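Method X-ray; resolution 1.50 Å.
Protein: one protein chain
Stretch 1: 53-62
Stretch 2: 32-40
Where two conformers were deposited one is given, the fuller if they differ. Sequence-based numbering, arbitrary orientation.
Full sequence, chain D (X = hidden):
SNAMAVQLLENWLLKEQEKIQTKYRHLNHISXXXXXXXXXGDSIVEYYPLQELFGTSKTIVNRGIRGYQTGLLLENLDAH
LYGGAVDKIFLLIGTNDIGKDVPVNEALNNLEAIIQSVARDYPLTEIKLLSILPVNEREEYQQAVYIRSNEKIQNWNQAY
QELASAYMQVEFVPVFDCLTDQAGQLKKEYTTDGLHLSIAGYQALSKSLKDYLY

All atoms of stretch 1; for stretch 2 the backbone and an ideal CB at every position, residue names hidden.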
# COMPACT_ATOMS: atom_id res chain seq x y z
N LEU D 53 -15.82 7.71 1.37
CA LEU D 53 -16.20 8.35 2.65
C LEU D 53 -15.13 8.26 3.73
O LEU D 53 -15.09 9.12 4.63
CB LEU D 53 -17.55 7.81 3.16
CG LEU D 53 -18.72 8.09 2.20
CD1 LEU D 53 -19.99 7.50 2.81
CD2 LEU D 53 -18.95 9.58 1.93
N PHE D 54 -14.29 7.21 3.69
CA PHE D 54 -13.17 7.14 4.65
C PHE D 54 -11.81 7.56 4.06
O PHE D 54 -10.88 7.89 4.79
CB PHE D 54 -13.03 5.72 5.20
CG PHE D 54 -14.13 5.31 6.16
CD1 PHE D 54 -14.28 5.97 7.39
CD2 PHE D 54 -14.96 4.24 5.85
CE1 PHE D 54 -15.28 5.58 8.27
CE2 PHE D 54 -15.96 3.82 6.71
CZ PHE D 54 -16.12 4.48 7.95
N GLY D 55 -11.71 7.52 2.73
CA GLY D 55 -10.44 7.78 2.06
C GLY D 55 -9.61 6.52 1.88
O GLY D 55 -10.06 5.42 2.18
N THR D 56 -8.38 6.71 1.41
CA THR D 56 -7.58 5.58 0.97
C THR D 56 -6.31 5.39 1.80
O THR D 56 -5.53 4.42 1.57
CB THR D 56 -7.13 5.72 -0.50
OG1 THR D 56 -6.29 6.85 -0.63
CG2 THR D 56 -8.34 5.86 -1.44
N SER D 57 -6.08 6.26 2.77
CA SER D 57 -4.81 6.17 3.50
C SER D 57 -4.76 4.91 4.36
O SER D 57 -3.70 4.31 4.52
CB SER D 57 -4.51 7.44 4.31
OG SER D 57 -4.34 8.56 3.44
N LYS D 58 -5.92 4.51 4.87
CA LYS D 58 -6.08 3.27 5.62
C LYS D 58 -6.83 2.34 4.67
O LYS D 58 -7.92 2.69 4.17
CB LYS D 58 -6.92 3.53 6.87
CG LYS D 58 -7.19 2.32 7.73
CD LYS D 58 -7.84 2.73 9.05
CE LYS D 58 -6.85 3.23 10.08
NZ LYS D 58 -6.31 2.10 10.89
N THR D 59 -6.28 1.14 4.44
CA THR D 59 -6.88 0.21 3.49
C THR D 59 -7.98 -0.60 4.14
O THR D 59 -7.73 -1.49 4.98
CB THR D 59 -5.85 -0.75 2.88
OG1 THR D 59 -4.80 0.03 2.29
CG2 THR D 59 -6.47 -1.61 1.79
N ILE D 60 -9.21 -0.30 3.71
CA ILE D 60 -10.41 -0.95 4.22
C ILE D 60 -10.98 -1.72 3.04
O ILE D 60 -11.20 -1.18 1.97
CB ILE D 60 -11.47 0.10 4.66
CG1 ILE D 60 -10.80 1.08 5.64
CG2 ILE D 60 -12.72 -0.62 5.25
CD1 ILE D 60 -11.71 2.24 6.19
N VAL D 61 -11.18 -3.01 3.27
CA VAL D 61 -11.66 -3.90 2.21
C VAL D 61 -13.07 -4.38 2.49
O VAL D 61 -13.40 -4.78 3.61
CB VAL D 61 -10.66 -5.11 1.99
CG1 VAL D 61 -11.20 -6.15 1.02
CG2 VAL D 61 -9.32 -4.62 1.48
N ASN D 62 -13.90 -4.37 1.44
CA ASN D 62 -15.31 -4.72 1.57
C ASN D 62 -15.47 -6.22 1.42
O ASN D 62 -15.13 -6.81 0.37
CB ASN D 62 -16.09 -4.03 0.46
CG ASN D 62 -17.55 -3.93 0.79
OD1 ASN D 62 -18.17 -4.90 1.20
ND2 ASN D 62 -18.13 -2.72 0.64
N UNK D 32 -3.95 -7.60 -4.41
CA UNK D 32 -2.64 -6.95 -4.33
C UNK D 32 -2.55 -6.00 -3.12
O UNK D 32 -1.51 -5.35 -2.94
CB UNK D 32 -2.36 -6.18 -5.62
N UNK D 33 -3.61 -5.91 -2.31
CA UNK D 33 -3.55 -5.04 -1.13
C UNK D 33 -3.58 -5.88 0.13
O UNK D 33 -4.05 -7.02 0.14
CB UNK D 33 -4.71 -4.04 -1.13
N UNK D 34 -3.09 -5.29 1.22
CA UNK D 34 -3.18 -5.90 2.55
C UNK D 34 -4.29 -5.18 3.31
O UNK D 34 -4.18 -3.97 3.57
CB UNK D 34 -1.85 -5.82 3.30
N UNK D 35 -5.39 -5.89 3.63
CA UNK D 35 -6.42 -5.19 4.38
C UNK D 35 -5.95 -4.81 5.77
O UNK D 35 -5.47 -5.66 6.50
CB UNK D 35 -7.68 -6.05 4.48
N UNK D 36 -6.08 -3.54 6.11
CA UNK D 36 -5.88 -3.12 7.49
C UNK D 36 -7.16 -3.33 8.28
O UNK D 36 -7.14 -3.73 9.45
CB UNK D 36 -5.44 -1.66 7.56
N UNK D 37 -8.30 -3.07 7.61
CA UNK D 37 -9.62 -3.26 8.19
C UNK D 37 -10.39 -4.10 7.17
O UNK D 37 -10.35 -3.80 5.95
CB UNK D 37 -10.32 -1.93 8.50
N UNK D 38 -11.06 -5.15 7.64
CA UNK D 38 -12.05 -5.85 6.83
C UNK D 38 -13.43 -5.44 7.31
O UNK D 38 -13.72 -5.55 8.51
CB UNK D 38 -11.87 -7.37 6.91
N UNK D 39 -14.30 -4.96 6.40
CA UNK D 39 -15.70 -4.70 6.75
C UNK D 39 -16.49 -5.90 6.28
O UNK D 39 -16.47 -6.24 5.09
CB UNK D 39 -16.22 -3.40 6.13
N UNK D 40 -17.15 -6.57 7.22
CA UNK D 40 -17.91 -7.79 6.93
C UNK D 40 -19.36 -7.57 7.36
O UNK D 40 -19.66 -6.96 8.39
CB UNK D 40 -17.31 -9.00 7.64

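Position 32 offers little evidence: its ideal CB has nothing of stretch 1 within 5.5 Å, so nearly any side chain is compatible. The deposited residue is Val-32, which makes no contact with stretch 1.

At position 33 the CA-to-CB bond points toward stretch 1, and the ideal CB lies 4.2 Å from Thr-59 CG2 and 5.3 Å from Val-61 CG2. Two methyl groups favor a modest apolar side chain; alanine, valine, threonine or isoleucine would all be reasonable. Val-33 is found, with CB 4.1 Å from Thr-59 CG2 and CG2 4.1 Å from Val-61 CG2.

Position 34 points away, and only its backbone is engaged: the carbonyl O of 34 is 3.7 Å from Thr-59 CB. Stretch 1 therefore sets no preference. Glu-34 occupies it, its OE1 hydrogen-bonded elsewhere in the structure.

Position 35 points sideways, yet its ideal CB is 3.7 Å from Val-61 CG2, which argues for a compact apolar group. The phi of -66° is also compatible with proline, and the amide N makes no hydrogen bond to stretch 1; alanine or valine would fit as well. Pro-35 is deposited, and its CB packs 3.8 Å from Val-61 CG2.

At position 36 phi/psi of -84/-38 depart from the extended run, and CA-to-CB points toward stretch 1. The backbone N donates to Thr-59 O at 2.9 Å, with a bent N-H...O angle of 141°. The ideal CB lies 4.3 Å from Lys-58 CG, and that lysine's chain runs past the position to end in an ammonium group. An acceptor is the natural complement: Asp, Asn, Glu or Gln. The residue is Asn-36, whose t rotamer brings OD1 to accept a hydrogen bond from Lys-58 NZ at 2.9 Å.

Position 37 begins the parallel pairing, opposite Ile-60 at a CA-CA distance of 4.7 Å. Its N shares the acceptor Thr-59 O (3.1 Å, 162°), and its O receives Val-61 N (2.9 Å, 167°). The ideal CB is 4.2 Å from Ile-60 CG1 and 5.3 Å from Lys-58 CD, so an aliphatic chain, especially a branched one, suits it. Ile-37 places CB 4.1 Å from Ile-60 CG1 and CG1 3.9 Å from Lys-58 CD.

Position 38 turns to the other face, that of Val-61; the ideal CB is 4.5 Å from Val-61 O. A longer apolar chain could reach back to the valine, whereas a short one would touch less. Leu-38 does so, with CD2 4.1 Å from Val-61 CB.

Position 39 returns to the face of Ile-60. Its N donates to Val-61 O (2.9 Å, 169°), and the ideal CB is 4.6 Å from Ile-60 CG2. Beyond lies the ring of Phe-54, with CE2 about 7.2 Å from that ideal CB, so Phe or Met could span the gap, while Leu would suit Ile-60 but at best approach the ring loosely. Phe-39 sets CD1 3.3 Å from Ile-60 CG2 and CZ 4.2 Å from Phe-54 CE2, the rings meeting obliquely.

Position 40 points away, leaving the choice open; Ile-40 makes no contact with stretch 1.

Stretch 2 32-40: VVEPNILFI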
# COMPACT_ATOMS: atom_id res chain seq x y z
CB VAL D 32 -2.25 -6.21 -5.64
CG1 VAL D 32 -2.31 -7.15 -6.80
CG2 VAL D 32 -3.13 -4.97 -5.87
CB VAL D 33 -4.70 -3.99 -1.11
CG1 VAL D 33 -4.62 -3.13 -2.36
CG2 VAL D 33 -6.07 -4.67 -1.01
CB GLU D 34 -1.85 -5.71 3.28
CG GLU D 34 -0.78 -6.69 2.80
CD GLU D 34 -0.97 -8.11 3.32
OE1 GLU D 34 -1.98 -8.39 4.01
OE2 GLU D 34 -0.11 -8.96 3.03
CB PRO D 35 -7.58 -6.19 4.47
CG PRO D 35 -7.08 -7.46 3.90
CD PRO D 35 -5.75 -7.28 3.28
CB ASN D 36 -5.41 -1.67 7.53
CG ASN D 36 -5.21 -1.16 8.95
OD1 ASN D 36 -6.08 -0.47 9.49
ND2 ASN D 36 -4.06 -1.53 9.58
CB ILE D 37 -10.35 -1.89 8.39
CG1 ILE D 37 -9.44 -0.88 9.11
CG2 ILE D 37 -11.73 -2.08 9.01
CD1 ILE D 37 -9.21 -1.09 10.53
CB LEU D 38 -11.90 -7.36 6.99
CG LEU D 38 -10.68 -7.98 6.30
CD1 LEU D 38 -10.35 -9.34 6.87
CD2 LEU D 38 -10.88 -8.15 4.78
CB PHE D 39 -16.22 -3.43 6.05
CG PHE D 39 -16.21 -2.20 6.92
CD1 PHE D 39 -15.02 -1.63 7.32
CD2 PHE D 39 -17.41 -1.61 7.33
CE1 PHE D 39 -14.99 -0.48 8.11
CE2 PHE D 39 -17.39 -0.47 8.14
CZ PHE D 39 -16.19 0.08 8.53
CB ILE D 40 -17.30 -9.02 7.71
CG1 ILE D 40 -15.86 -9.23 7.26
CG2 ILE D 40 -18.15 -10.27 7.54
CD1 ILE D 40 -15.17 -10.30 8.08
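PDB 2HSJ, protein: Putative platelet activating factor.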